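Local coordinates for protein transcriptional regulator (Mesorhizobium loti, PDB 3BHQ) that probably binds DNA as a TetR-family transcriptional regulator that controls gene expression, at residues T33-I38 / Q47-H52; T58-V63 / P123-A128; E107-R112 / E177-G182; E76-L81 / A96-A101. One frame throughout, in Å; residues are numbered along the deposited sequence.

Contact 1: T33-I38 / Q47-H52; sequences TSMEEI and QTVYKH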
loop_
_atom_site.group_PDB
_atom_site.type_symbol
_atom_site.label_atom_id
_atom_site.label_comp_id
_atom_site.label_asym_id
_atom_site.label_seq_id
_atom_site.Cartn_x
_atom_site.Cartn_y
_atom_site.Cartn_z
ATOM N N THR A 33 22.986 -11.125 -3.275
ATOM C CA THR A 33 24.157 -10.600 -2.558
ATOM C C THR A 33 24.553 -11.548 -1.445
ATOM O O THR A 33 23.943 -12.602 -1.250
ATOM C CB THR A 33 23.943 -9.130 -2.078
ATOM O OG1 THR A 33 25.196 -8.575 -1.626
ATOM C CG2 THR A 33 22.911 -9.033 -0.967
ATOM N N SER A 34 25.631 -11.194 -0.761
ATOM C CA SER A 34 26.174 -12.024 0.281
ATOM C C SER A 34 26.907 -11.208 1.323
ATOM O O SER A 34 27.249 -10.041 1.106
ATOM C CB SER A 34 27.163 -13.027 -0.327
ATOM O OG SER A 34 28.261 -12.357 -0.918
HETATM N N MSE A 35 27.157 -11.846 2.450
HETATM C CA MSE A 35 27.924 -11.207 3.536
HETATM C C MSE A 35 29.299 -10.782 3.041
HETATM O O MSE A 35 29.777 -9.693 3.378
HETATM C CB MSE A 35 28.061 -12.164 4.718
HETATM C CG MSE A 35 26.734 -12.488 5.396
HETATM SE SE MSE A 35 26.121 -11.051 6.552
HETATM C CE MSE A 35 27.139 -11.577 8.121
ATOM N N GLU A 36 29.908 -11.624 2.213
ATOM C CA GLU A 36 31.239 -11.373 1.673
ATOM C C GLU A 36 31.242 -10.162 0.734
ATOM O O GLU A 36 32.105 -9.281 0.843
ATOM C CB GLU A 36 31.793 -12.645 0.978
ATOM C CG GLU A 36 32.040 -13.866 1.939
ATOM C CD GLU A 36 30.775 -14.619 2.448
ATOM O OE1 GLU A 36 29.652 -14.434 1.900
ATOM O OE2 GLU A 36 30.913 -15.401 3.420
ATOM N N GLU A 37 30.255 -10.079 -0.157
ATOM C CA GLU A 37 30.132 -8.938 -1.068
ATOM C C GLU A 37 29.828 -7.622 -0.332
ATOM O O GLU A 37 30.348 -6.559 -0.685
ATOM C CB GLU A 37 29.075 -9.223 -2.150
ATOM C CG GLU A 37 29.543 -10.331 -3.114
ATOM C CD GLU A 37 28.428 -10.915 -3.952
ATOM O OE1 GLU A 37 27.546 -11.576 -3.373
ATOM O OE2 GLU A 37 28.465 -10.763 -5.189
ATOM N N ILE A 38 28.965 -7.696 0.691
ATOM C CA ILE A 38 28.641 -6.533 1.513
ATOM C C ILE A 38 29.879 -6.043 2.273
ATOM O O ILE A 38 30.147 -4.831 2.324
ATOM C CB ILE A 38 27.454 -6.824 2.473
ATOM C CG1 ILE A 38 26.162 -6.964 1.637
ATOM C CG2 ILE A 38 27.271 -5.684 3.499
ATOM C CD1 ILE A 38 25.015 -7.633 2.359
ATOM N N GLN A 47 35.178 -11.136 8.723
ATOM C CA GLN A 47 35.114 -11.406 10.180
ATOM C C GLN A 47 34.276 -10.389 10.926
ATOM O O GLN A 47 33.394 -10.764 11.688
ATOM C CB GLN A 47 36.507 -11.468 10.789
ATOM C CG GLN A 47 37.126 -12.862 10.687
ATOM C CD GLN A 47 36.661 -13.736 11.796
ATOM O OE1 GLN A 47 35.799 -14.595 11.610
ATOM N NE2 GLN A 47 37.180 -13.469 12.991
ATOM N N THR A 48 34.558 -9.100 10.692
ATOM C CA THR A 48 33.769 -8.046 11.348
ATOM C C THR A 48 32.287 -8.119 11.007
ATOM O O THR A 48 31.443 -8.028 11.903
ATOM C CB THR A 48 34.313 -6.665 10.991
ATOM O OG1 THR A 48 35.634 -6.559 11.494
ATOM C CG2 THR A 48 33.391 -5.553 11.522
ATOM N N VAL A 49 31.942 -8.310 9.731
ATOM C CA VAL A 49 30.527 -8.396 9.336
ATOM C C VAL A 49 29.814 -9.590 10.029
ATOM O O VAL A 49 28.744 -9.422 10.614
ATOM C CB VAL A 49 30.360 -8.379 7.789
ATOM C CG1 VAL A 49 28.890 -8.423 7.407
ATOM C CG2 VAL A 49 31.028 -7.128 7.205
ATOM N N TYR A 50 30.455 -10.763 10.071
ATOM C CA TYR A 50 29.886 -11.924 10.783
ATOM C C TYR A 50 29.793 -11.723 12.298
ATOM O O TYR A 50 28.779 -12.087 12.908
ATOM C CB TYR A 50 30.623 -13.231 10.429
ATOM C CG TYR A 50 30.180 -13.824 9.097
ATOM C CD1 TYR A 50 28.994 -14.545 8.987
ATOM C CD2 TYR A 50 30.958 -13.670 7.954
ATOM C CE1 TYR A 50 28.594 -15.102 7.763
ATOM C CE2 TYR A 50 30.553 -14.192 6.716
ATOM C CZ TYR A 50 29.394 -14.920 6.634
ATOM O OH TYR A 50 29.051 -15.467 5.419
ATOM N N LYS A 51 30.829 -11.129 12.884
ATOM C CA LYS A 51 30.853 -10.901 14.332
ATOM C C LYS A 51 29.729 -9.955 14.772
ATOM O O LYS A 51 29.088 -10.152 15.828
ATOM C CB LYS A 51 32.229 -10.383 14.789
ATOM C CG LYS A 51 33.309 -11.465 14.789
ATOM C CD LYS A 51 34.741 -10.918 14.721
ATOM C CE LYS A 51 35.174 -10.146 15.952
ATOM N NZ LYS A 51 36.621 -9.781 15.862
ATOM N N HIS A 52 29.497 -8.925 13.964
ATOM C CA HIS A 52 28.539 -7.862 14.319
ATOM C C HIS A 52 27.129 -8.069 13.821
ATOM O O HIS A 52 26.180 -7.535 14.427
ATOM C CB HIS A 52 29.063 -6.507 13.831
ATOM C CG HIS A 52 30.299 -6.059 14.528
ATOM N ND1 HIS A 52 30.749 -4.754 14.470
ATOM C CD2 HIS A 52 31.142 -6.715 15.370
ATOM C CE1 HIS A 52 31.851 -4.645 15.202
ATOM N NE2 HIS A 52 32.114 -5.819 15.755
#

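Contact 2: T58-V63 / P123-A128; sequences TLFGEV and PQLGRA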
loop_
_atom_site.group_PDB
_atom_site.type_symbol
_atom_site.label_atom_id
_atom_site.label_comp_id
_atom_site.label_asym_id
_atom_site.label_seq_id
_atom_site.Cartn_x
_atom_site.Cartn_y
_atom_site.Cartn_z
ATOM N N THR A 58 19.770 -11.484 9.478
ATOM C CA THR A 58 19.939 -10.538 10.582
ATOM C C THR A 58 20.324 -9.156 10.081
ATOM O O THR A 58 19.746 -8.137 10.510
ATOM C CB THR A 58 20.932 -11.097 11.622
ATOM O OG1 THR A 58 20.484 -12.383 12.082
ATOM C CG2 THR A 58 21.090 -10.133 12.816
ATOM N N LEU A 59 21.276 -9.109 9.146
ATOM C CA LEU A 59 21.716 -7.853 8.576
ATOM C C LEU A 59 20.565 -7.135 7.831
ATOM O O LEU A 59 20.417 -5.927 7.959
ATOM C CB LEU A 59 22.912 -8.101 7.656
ATOM C CG LEU A 59 23.541 -6.890 6.950
ATOM C CD1 LEU A 59 23.785 -5.670 7.844
ATOM C CD2 LEU A 59 24.863 -7.268 6.233
ATOM N N PHE A 60 19.736 -7.891 7.114
ATOM C CA PHE A 60 18.567 -7.310 6.407
ATOM C C PHE A 60 17.616 -6.662 7.446
ATOM O O PHE A 60 17.068 -5.577 7.228
ATOM C CB PHE A 60 17.845 -8.389 5.593
ATOM C CG PHE A 60 16.996 -7.898 4.421
ATOM C CD1 PHE A 60 16.693 -6.548 4.188
ATOM C CD2 PHE A 60 16.433 -8.851 3.565
ATOM C CE1 PHE A 60 15.906 -6.181 3.081
ATOM C CE2 PHE A 60 15.630 -8.473 2.476
ATOM C CZ PHE A 60 15.392 -7.162 2.239
ATOM N N GLY A 61 17.448 -7.312 8.600
ATOM C CA GLY A 61 16.633 -6.746 9.655
ATOM C C GLY A 61 17.169 -5.413 10.160
ATOM O O GLY A 61 16.409 -4.465 10.375
ATOM N N GLU A 62 18.487 -5.321 10.339
ATOM C CA GLU A 62 19.122 -4.049 10.720
ATOM C C GLU A 62 18.985 -2.949 9.649
ATOM O O GLU A 62 18.904 -1.769 9.991
ATOM C CB GLU A 62 20.589 -4.276 11.107
ATOM C CG GLU A 62 20.700 -5.024 12.400
ATOM C CD GLU A 62 20.304 -4.164 13.608
ATOM O OE1 GLU A 62 20.739 -2.994 13.737
ATOM O OE2 GLU A 62 19.602 -4.673 14.447
ATOM N N VAL A 63 19.044 -3.334 8.363
ATOM C CA VAL A 63 18.819 -2.396 7.246
ATOM C C VAL A 63 17.415 -1.797 7.383
ATOM O O VAL A 63 17.238 -0.571 7.294
ATOM C CB VAL A 63 18.986 -3.099 5.891
ATOM C CG1 VAL A 63 18.335 -2.314 4.730
ATOM C CG2 VAL A 63 20.481 -3.347 5.637
ATOM N N PRO A 123 9.125 -12.826 7.636
ATOM C CA PRO A 123 8.002 -11.994 8.089
ATOM C C PRO A 123 8.434 -10.891 9.034
ATOM O O PRO A 123 7.769 -9.868 9.099
ATOM C CB PRO A 123 7.053 -12.988 8.773
ATOM C CG PRO A 123 7.820 -14.194 8.996
ATOM C CD PRO A 123 8.975 -14.225 8.071
ATOM N N GLN A 124 9.545 -11.103 9.745
ATOM C CA GLN A 124 10.036 -10.098 10.696
ATOM C C GLN A 124 10.402 -8.746 10.078
ATOM O O GLN A 124 10.368 -7.731 10.775
ATOM C CB GLN A 124 11.176 -10.637 11.549
ATOM C CG GLN A 124 12.505 -10.828 10.878
ATOM C CD GLN A 124 12.650 -12.047 10.016
ATOM O OE1 GLN A 124 11.708 -12.808 9.776
ATOM N NE2 GLN A 124 13.903 -12.257 9.551
ATOM N N LEU A 125 10.766 -8.741 8.805
ATOM C CA LEU A 125 11.168 -7.503 8.123
ATOM C C LEU A 125 9.958 -6.567 8.036
ATOM O O LEU A 125 10.049 -5.393 8.426
ATOM C CB LEU A 125 11.737 -7.773 6.719
ATOM C CG LEU A 125 12.963 -8.737 6.645
ATOM C CD1 LEU A 125 13.360 -8.981 5.183
ATOM C CD2 LEU A 125 14.107 -8.228 7.501
ATOM N N GLY A 126 8.850 -7.095 7.524
ATOM C CA GLY A 126 7.621 -6.317 7.432
ATOM C C GLY A 126 7.050 -5.937 8.783
ATOM O O GLY A 126 6.510 -4.817 8.952
ATOM N N ARG A 127 7.170 -6.822 9.780
ATOM C CA ARG A 127 6.728 -6.459 11.116
ATOM C C ARG A 127 7.541 -5.277 11.664
ATOM O O ARG A 127 6.979 -4.344 12.230
ATOM C CB ARG A 127 6.800 -7.652 12.049
ATOM C CG ARG A 127 5.777 -8.705 11.759
ATOM C CD ARG A 127 5.638 -9.654 12.998
ATOM N NE ARG A 127 6.904 -10.282 13.406
ATOM C CZ ARG A 127 7.359 -11.492 13.036
ATOM N NH1 ARG A 127 6.672 -12.299 12.212
ATOM N NH2 ARG A 127 8.524 -11.910 13.519
ATOM N N ALA A 128 8.859 -5.303 11.452
ATOM C CA ALA A 128 9.730 -4.202 11.875
ATOM C C ALA A 128 9.390 -2.911 11.151
ATOM O O ALA A 128 9.309 -1.868 11.789
ATOM C CB ALA A 128 11.201 -4.545 11.661
#

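Contact 3: E107-R112 / E177-G182; sequences ELLKLR and EAMFTG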
loop_
_atom_site.group_PDB
_atom_site.type_symbol
_atom_site.label_atom_id
_atom_site.label_comp_id
_atom_site.label_asym_id
_atom_site.label_seq_id
_atom_site.Cartn_x
_atom_site.Cartn_y
_atom_site.Cartn_z
ATOM N N GLU A 107 14.577 4.991 -3.811
ATOM C CA GLU A 107 15.269 3.913 -3.121
ATOM C C GLU A 107 14.435 3.344 -1.981
ATOM O O GLU A 107 14.417 2.136 -1.770
ATOM C CB GLU A 107 16.677 4.336 -2.694
ATOM C CG GLU A 107 17.595 4.777 -3.887
ATOM C CD GLU A 107 17.668 3.757 -5.034
ATOM O OE1 GLU A 107 18.085 2.615 -4.769
ATOM O OE2 GLU A 107 17.310 4.084 -6.198
ATOM N N LEU A 108 13.693 4.204 -1.282
ATOM C CA LEU A 108 12.794 3.781 -0.230
ATOM C C LEU A 108 11.674 2.885 -0.790
ATOM O O LEU A 108 11.320 1.875 -0.199
ATOM C CB LEU A 108 12.201 4.986 0.534
ATOM C CG LEU A 108 11.375 4.701 1.760
ATOM C CD1 LEU A 108 12.228 3.984 2.824
ATOM C CD2 LEU A 108 10.792 5.963 2.330
ATOM N N LEU A 109 11.133 3.238 -1.956
ATOM C CA LEU A 109 10.094 2.419 -2.600
ATOM C C LEU A 109 10.641 1.040 -2.986
ATOM O O LEU A 109 9.938 0.043 -2.827
ATOM C CB LEU A 109 9.530 3.130 -3.827
ATOM C CG LEU A 109 8.803 4.464 -3.589
ATOM C CD1 LEU A 109 8.473 5.137 -4.924
ATOM C CD2 LEU A 109 7.567 4.273 -2.825
ATOM N N LYS A 110 11.875 1.004 -3.484
ATOM C CA LYS A 110 12.510 -0.288 -3.812
ATOM C C LYS A 110 12.645 -1.160 -2.559
ATOM O O LYS A 110 12.328 -2.363 -2.587
ATOM C CB LYS A 110 13.861 -0.098 -4.482
ATOM C CG LYS A 110 13.810 0.524 -5.917
ATOM C CD LYS A 110 15.225 0.874 -6.446
ATOM C CE LYS A 110 15.145 1.521 -7.818
ATOM N NZ LYS A 110 16.449 2.188 -8.208
ATOM N N LEU A 111 13.060 -0.561 -1.451
ATOM C CA LEU A 111 13.160 -1.302 -0.184
ATOM C C LEU A 111 11.759 -1.804 0.273
ATOM O O LEU A 111 11.623 -2.964 0.741
ATOM C CB LEU A 111 13.817 -0.450 0.906
ATOM C CG LEU A 111 14.122 -1.161 2.234
ATOM C CD1 LEU A 111 15.123 -2.311 2.047
ATOM C CD2 LEU A 111 14.601 -0.167 3.331
ATOM N N ARG A 112 10.725 -0.957 0.172
ATOM C CA ARG A 112 9.363 -1.371 0.523
ATOM C C ARG A 112 8.943 -2.617 -0.258
ATOM O O ARG A 112 8.386 -3.556 0.322
ATOM C CB ARG A 112 8.335 -0.232 0.328
ATOM C CG ARG A 112 7.850 0.466 1.620
ATOM C CD ARG A 112 7.011 1.703 1.258
ATOM N NE ARG A 112 5.756 2.023 1.989
ATOM C CZ ARG A 112 4.540 1.571 1.657
ATOM N NH1 ARG A 112 4.366 0.685 0.679
ATOM N NH2 ARG A 112 3.449 2.007 2.332
ATOM N N GLU A 177 0.245 3.430 -7.067
ATOM C CA GLU A 177 0.752 3.545 -8.441
ATOM C C GLU A 177 2.226 3.087 -8.501
ATOM O O GLU A 177 2.584 2.338 -9.405
ATOM C CB GLU A 177 0.559 4.959 -8.966
ATOM C CG GLU A 177 0.996 5.091 -10.428
ATOM C CD GLU A 177 0.662 6.426 -11.067
ATOM O OE1 GLU A 177 0.246 7.376 -10.385
ATOM O OE2 GLU A 177 0.805 6.501 -12.285
ATOM N N ALA A 178 3.032 3.489 -7.509
ATOM C CA ALA A 178 4.447 3.063 -7.469
ATOM C C ALA A 178 4.593 1.599 -7.229
ATOM O O ALA A 178 5.388 0.924 -7.896
ATOM C CB ALA A 178 5.202 3.811 -6.445
HETATM N N MSE A 179 3.860 1.084 -6.244
HETATM C CA MSE A 179 3.961 -0.324 -5.954
HETATM C C MSE A 179 3.490 -1.257 -7.046
HETATM O O MSE A 179 3.992 -2.372 -7.167
HETATM C CB MSE A 179 3.199 -0.688 -4.671
HETATM C CG MSE A 179 3.723 -0.097 -3.442
HETATM SE SE MSE A 179 5.465 -0.848 -2.940
HETATM C CE MSE A 179 6.383 0.579 -3.557
ATOM N N PHE A 180 2.534 -0.836 -7.849
ATOM C CA PHE A 180 2.046 -1.709 -8.889
ATOM C C PHE A 180 2.749 -1.475 -10.214
ATOM O O PHE A 180 2.894 -2.413 -10.966
ATOM C CB PHE A 180 0.541 -1.588 -9.036
ATOM C CG PHE A 180 -0.220 -2.133 -7.838
ATOM C CD1 PHE A 180 0.008 -3.433 -7.357
ATOM C CD2 PHE A 180 -1.217 -1.353 -7.217
ATOM C CE1 PHE A 180 -0.683 -3.935 -6.251
ATOM C CE2 PHE A 180 -1.926 -1.893 -6.097
ATOM C CZ PHE A 180 -1.666 -3.164 -5.639
ATOM N N THR A 181 3.125 -0.245 -10.510
ATOM C CA THR A 181 3.675 0.055 -11.844
ATOM C C THR A 181 5.137 0.406 -11.868
ATOM O O THR A 181 5.745 0.387 -12.959
ATOM C CB THR A 181 2.871 1.154 -12.554
ATOM O OG1 THR A 181 3.036 2.425 -11.912
ATOM C CG2 THR A 181 1.387 0.767 -12.602
ATOM N N GLY A 182 5.706 0.751 -10.716
ATOM C CA GLY A 182 7.075 1.224 -10.639
ATOM C C GLY A 182 7.145 2.689 -11.038
ATOM O O GLY A 182 8.111 3.367 -10.680
#

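Contact 4: E76-L81 / A96-A101; sequences ESVTTL and ARRLIA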
loop_
_atom_site.group_PDB
_atom_site.type_symbol
_atom_site.label_atom_id
_atom_site.label_comp_id
_atom_site.label_asym_id
_atom_site.label_seq_id
_atom_site.Cartn_x
_atom_site.Cartn_y
_atom_site.Cartn_z
ATOM N N GLU A 76 9.915 13.624 12.124
ATOM C CA GLU A 76 9.923 14.420 13.369
ATOM C C GLU A 76 10.306 15.896 13.147
ATOM O O GLU A 76 9.709 16.783 13.771
ATOM C CB GLU A 76 10.839 13.814 14.442
ATOM C CG GLU A 76 10.263 12.560 15.103
ATOM C CD GLU A 76 11.131 11.995 16.233
ATOM O OE1 GLU A 76 12.319 12.381 16.369
ATOM O OE2 GLU A 76 10.604 11.150 16.994
ATOM N N SER A 77 11.280 16.149 12.278
ATOM C CA SER A 77 11.706 17.529 11.996
ATOM C C SER A 77 10.591 18.322 11.314
ATOM O O SER A 77 10.343 19.457 11.670
ATOM C CB SER A 77 12.976 17.578 11.149
ATOM O OG SER A 77 12.795 16.979 9.882
ATOM N N VAL A 78 9.909 17.698 10.354
ATOM C CA VAL A 78 8.814 18.367 9.614
ATOM C C VAL A 78 7.530 18.559 10.441
ATOM O O VAL A 78 6.858 19.593 10.307
ATOM C CB VAL A 78 8.570 17.708 8.211
ATOM C CG1 VAL A 78 9.866 17.724 7.402
ATOM C CG2 VAL A 78 8.037 16.301 8.314
ATOM N N THR A 79 7.191 17.604 11.308
ATOM C CA THR A 79 6.037 17.777 12.212
ATOM C C THR A 79 6.358 18.870 13.242
ATOM O O THR A 79 5.474 19.632 13.612
ATOM C CB THR A 79 5.553 16.471 12.874
ATOM O OG1 THR A 79 6.650 15.846 13.538
ATOM C CG2 THR A 79 4.987 15.532 11.821
ATOM N N THR A 80 7.613 18.962 13.692
ATOM C CA THR A 80 8.017 20.075 14.578
ATOM C C THR A 80 7.824 21.424 13.872
ATOM O O THR A 80 7.318 22.356 14.491
ATOM C CB THR A 80 9.471 19.950 15.076
ATOM O OG1 THR A 80 9.593 18.760 15.864
ATOM C CG2 THR A 80 9.860 21.161 15.952
ATOM N N LEU A 81 8.207 21.522 12.598
ATOM C CA LEU A 81 7.993 22.771 11.832
ATOM C C LEU A 81 6.522 23.145 11.786
ATOM O O LEU A 81 6.201 24.301 12.035
ATOM C CB LEU A 81 8.542 22.684 10.412
ATOM C CG LEU A 81 10.065 22.600 10.292
ATOM C CD1 LEU A 81 10.474 22.252 8.861
ATOM C CD2 LEU A 81 10.726 23.896 10.761
ATOM N N ALA A 96 2.730 18.292 4.076
ATOM C CA ALA A 96 2.275 17.323 3.039
ATOM C C ALA A 96 3.250 17.218 1.885
ATOM O O ALA A 96 3.564 16.114 1.415
ATOM C CB ALA A 96 0.915 17.687 2.512
ATOM N N ARG A 97 3.741 18.357 1.413
ATOM C CA ARG A 97 4.727 18.377 0.328
ATOM C C ARG A 97 6.019 17.644 0.721
ATOM O O ARG A 97 6.567 16.871 -0.084
ATOM C CB ARG A 97 5.019 19.812 -0.117
ATOM C CG ARG A 97 3.839 20.496 -0.785
ATOM C CD ARG A 97 4.099 21.982 -0.899
ATOM N NE ARG A 97 2.948 22.747 -1.399
ATOM C CZ ARG A 97 3.013 24.040 -1.748
ATOM N NH1 ARG A 97 4.158 24.725 -1.700
ATOM N NH2 ARG A 97 1.927 24.670 -2.182
ATOM N N ARG A 98 6.495 17.846 1.960
ATOM C CA ARG A 98 7.700 17.156 2.449
ATOM C C ARG A 98 7.456 15.655 2.621
ATOM O O ARG A 98 8.325 14.846 2.285
ATOM C CB ARG A 98 8.214 17.746 3.770
ATOM C CG ARG A 98 8.725 19.169 3.677
ATOM C CD ARG A 98 10.085 19.295 2.954
ATOM N NE ARG A 98 11.186 18.670 3.703
ATOM C CZ ARG A 98 11.782 17.495 3.456
ATOM N NH1 ARG A 98 12.765 17.100 4.265
ATOM N NH2 ARG A 98 11.443 16.716 2.424
ATOM N N LEU A 99 6.279 15.280 3.148
ATOM C CA LEU A 99 5.918 13.849 3.340
ATOM C C LEU A 99 5.924 13.112 2.019
ATOM O O LEU A 99 6.450 11.990 1.941
ATOM C CB LEU A 99 4.541 13.674 3.998
ATOM C CG LEU A 99 4.337 14.117 5.443
ATOM C CD1 LEU A 99 2.854 13.941 5.811
ATOM C CD2 LEU A 99 5.258 13.347 6.408
ATOM N N ILE A 100 5.317 13.704 0.997
ATOM C CA ILE A 100 5.314 13.108 -0.356
ATOM C C ILE A 100 6.722 12.907 -0.851
ATOM O O ILE A 100 7.080 11.840 -1.296
ATOM C CB ILE A 100 4.588 13.987 -1.415
ATOM C CG1 ILE A 100 3.090 13.923 -1.171
ATOM C CG2 ILE A 100 4.911 13.521 -2.864
ATOM C CD1 ILE A 100 2.289 14.823 -2.085
ATOM N N ALA A 101 7.556 13.939 -0.754
ATOM C CA ALA A 101 8.950 13.851 -1.254
ATOM C C ALA A 101 9.777 12.777 -0.539
ATOM O O ALA A 101 10.511 12.020 -1.176
ATOM C CB ALA A 101 9.640 15.205 -1.159
#

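Contact 1: T33-I38 / Q47-H52
M35, present as selenomethionine, lies over one face of the Y50 ring. Its methyl CE makes the CH-pi contact, 3.9 Å from the ring centroid and displaced toward the CD1 rim. SE sits farther off, at 5.1 Å from the centroid, so the Met-aromatic contact is led by the methyl. Bends at chi2 (-78°) and chi3 (-85°) fold the M35 chain back and bring CE over the ring. The same methyl also packs on V49, with CE 3.7 Å from V49 CG1. CE thus touches both the ring face and the valine branch.

The polar part is a single bond at the ring edge. Y50 OH donates to E36 OE2 at 2.7 Å. It meets the syn side of the carboxylate but lies 35° out of its plane. E36 OE2 also forms a salt bridge with K46. A phenylalanine in place of Y50 would keep the ring face but would probably leave OE2 with K46 and no hydroxyl partner.

Within 33-38, S34 is the N-cap of helix 35-42. Its OG accepts from E37 N at 3.1 Å.

Both segments belong to the predicted helix-turn-helix DNA-binding motif of the TetR family. M35 and I38 pack on L59 of helix 56-83. I38 also touches A21 of helix 9-28, which with helices 35-42 and 46-53 makes the three-helix DNA-binding domain of the family.

Contact 2: T58-V63 / P123-A128
F60 and L125 form a small, buried apolar contact between helices 56-83 and 123-150. It sits at the junction of the two parts of the TetR fold. Helix 56-83 runs from the N-terminal DNA-binding region into the C-terminal domain, and helix 123-150 belongs to that domain. In TetR-family proteins this junction is where ligand-driven movements are commonly passed to the DNA-binding helices. Whether that happens here is not established.

The two L125 methyls divide the work. CD1 lies over one face of the F60 ring, 3.7 Å from the centroid and 20° off the ring normal. It is offset toward the CD2-CE2 rim, with CD1 3.5 Å from F60 CD2. The leucine chain stands roughly perpendicular to that of F60. CG anti to the backbone N (chi1 -157°) turns the F60 ring so that one face meets L125 CD1.

F60 has further neighbours. It stacks with the ring of F25 from helix 9-28 and touches N118 and M122 in the loop before helix 123-150. An alanine at F60 would probably leave L125 CD1 without its ring face and open a gap shared with F25. Beside the pair, Q124 NE2 bonds to E57 OE2, a polar link between the same two helices.

G61 has no side chain, and the backbones come close here, G61 CA to L125 CA 5.7 Å. L125 CD2 comes to 3.6 Å from G61 N and rests directly on the backbone.

Contact 3: E107-R112 / E177-G182
L109 meets the helix 159-181 partners with both of its methyls. CD1 packs against A178 CB at 3.8 Å. CD2 takes the other neighbour and lies 3.9 Å from the methyl CE of M179, which is present as selenomethionine. The same CE also rests 3.7 Å from the L109 carbonyl O, so M179 covers backbone as well as side chain. Its own CB does not point at helix 106-117. Bends at chi2 and chi3 (102°) carry CE across, and chi3 lies away from the usual staggered values. R112 NH1 lies near M179 SE, at the guanidinium edge, but R112 was modelled in two conformers and this approach is doubtful.

All four touching residues are buried. The two helix segments cross at -62° with their axes 10.5 Å apart. This is oblique helix packing inside the all-helical C-terminal domain of a TetR-family protein.

A second layer fixes the end of helix 159-181. R113, the residue after the 107-112 segment, donates from NH1 to M179 O and from NH2 to A178 O. A178 O also takes the bond from G182 N at 2.8 Å. G182 then leaves the helix with a positive phi of 80°. M104 packs on both L109 and A178, and M175 touches L109.

Farther out lies the second subunit, where W129 of that subunit meets the F180 ring edge-to-face, while E177 touches its Y130 and T181 its R127.

Contact 4: E76-L81 / A96-A101
V78 carries most of this contact and faces R98 and L99 with different methyls. CG1 takes R98. It lies 4.0 Å from R98 CB and equally 4.0 Å from R98 NE. The arginine chain is bent at chi2 (-73°) and chi3 (-67°), which folds its aliphatic part and NE around the valine methyl. R98 was modelled in two conformers, so the position of NE is less certain than that of CB.

CG2 of V78 turns to L99 and meets its CD2 at 4.5 Å, a loose touch. With chi1 at -56°, CG2 stands between the backbone N and the carbonyl carbon, the less common valine rotamer in a helix. L99 does more beyond this pair. It packs on F167 and L170 of helix 159-181 and on I75 of helix 56-83. R98 also lies on I74.

R98 is exposed while V78 and L99 are buried, so the contact runs from the domain surface into its interior. It is mainly apolar packing between two consecutive helices, 56-83 and 88-103, joined by a short loop, as belongs to the all-helical C-terminal domain of TetR-family regulators.

Overall arrangement
Contacts 1 and 2 touch through L59. Contacts 2 and 3 also touch, through F60 and V63 against L111. The two touches are consistent with an apolar connection from the DNA-binding region to the C-terminal domain. Contact 4 touches none of the others, although it shares helix 56-83 with contact 2; contact 3 comes nearest, about 7 Å at the nearest atoms. Contacts 2, 3 and 4 are buried, although contact 4 has the exposed R98 at its border; contact 1 is partly buried. Contact 1 alone bonds its two segments through polar atoms; the others join by packing. Contacts 2 and 3 both touch the second subunit, whereas contacts 1 and 4 meet no other chain of the assembly.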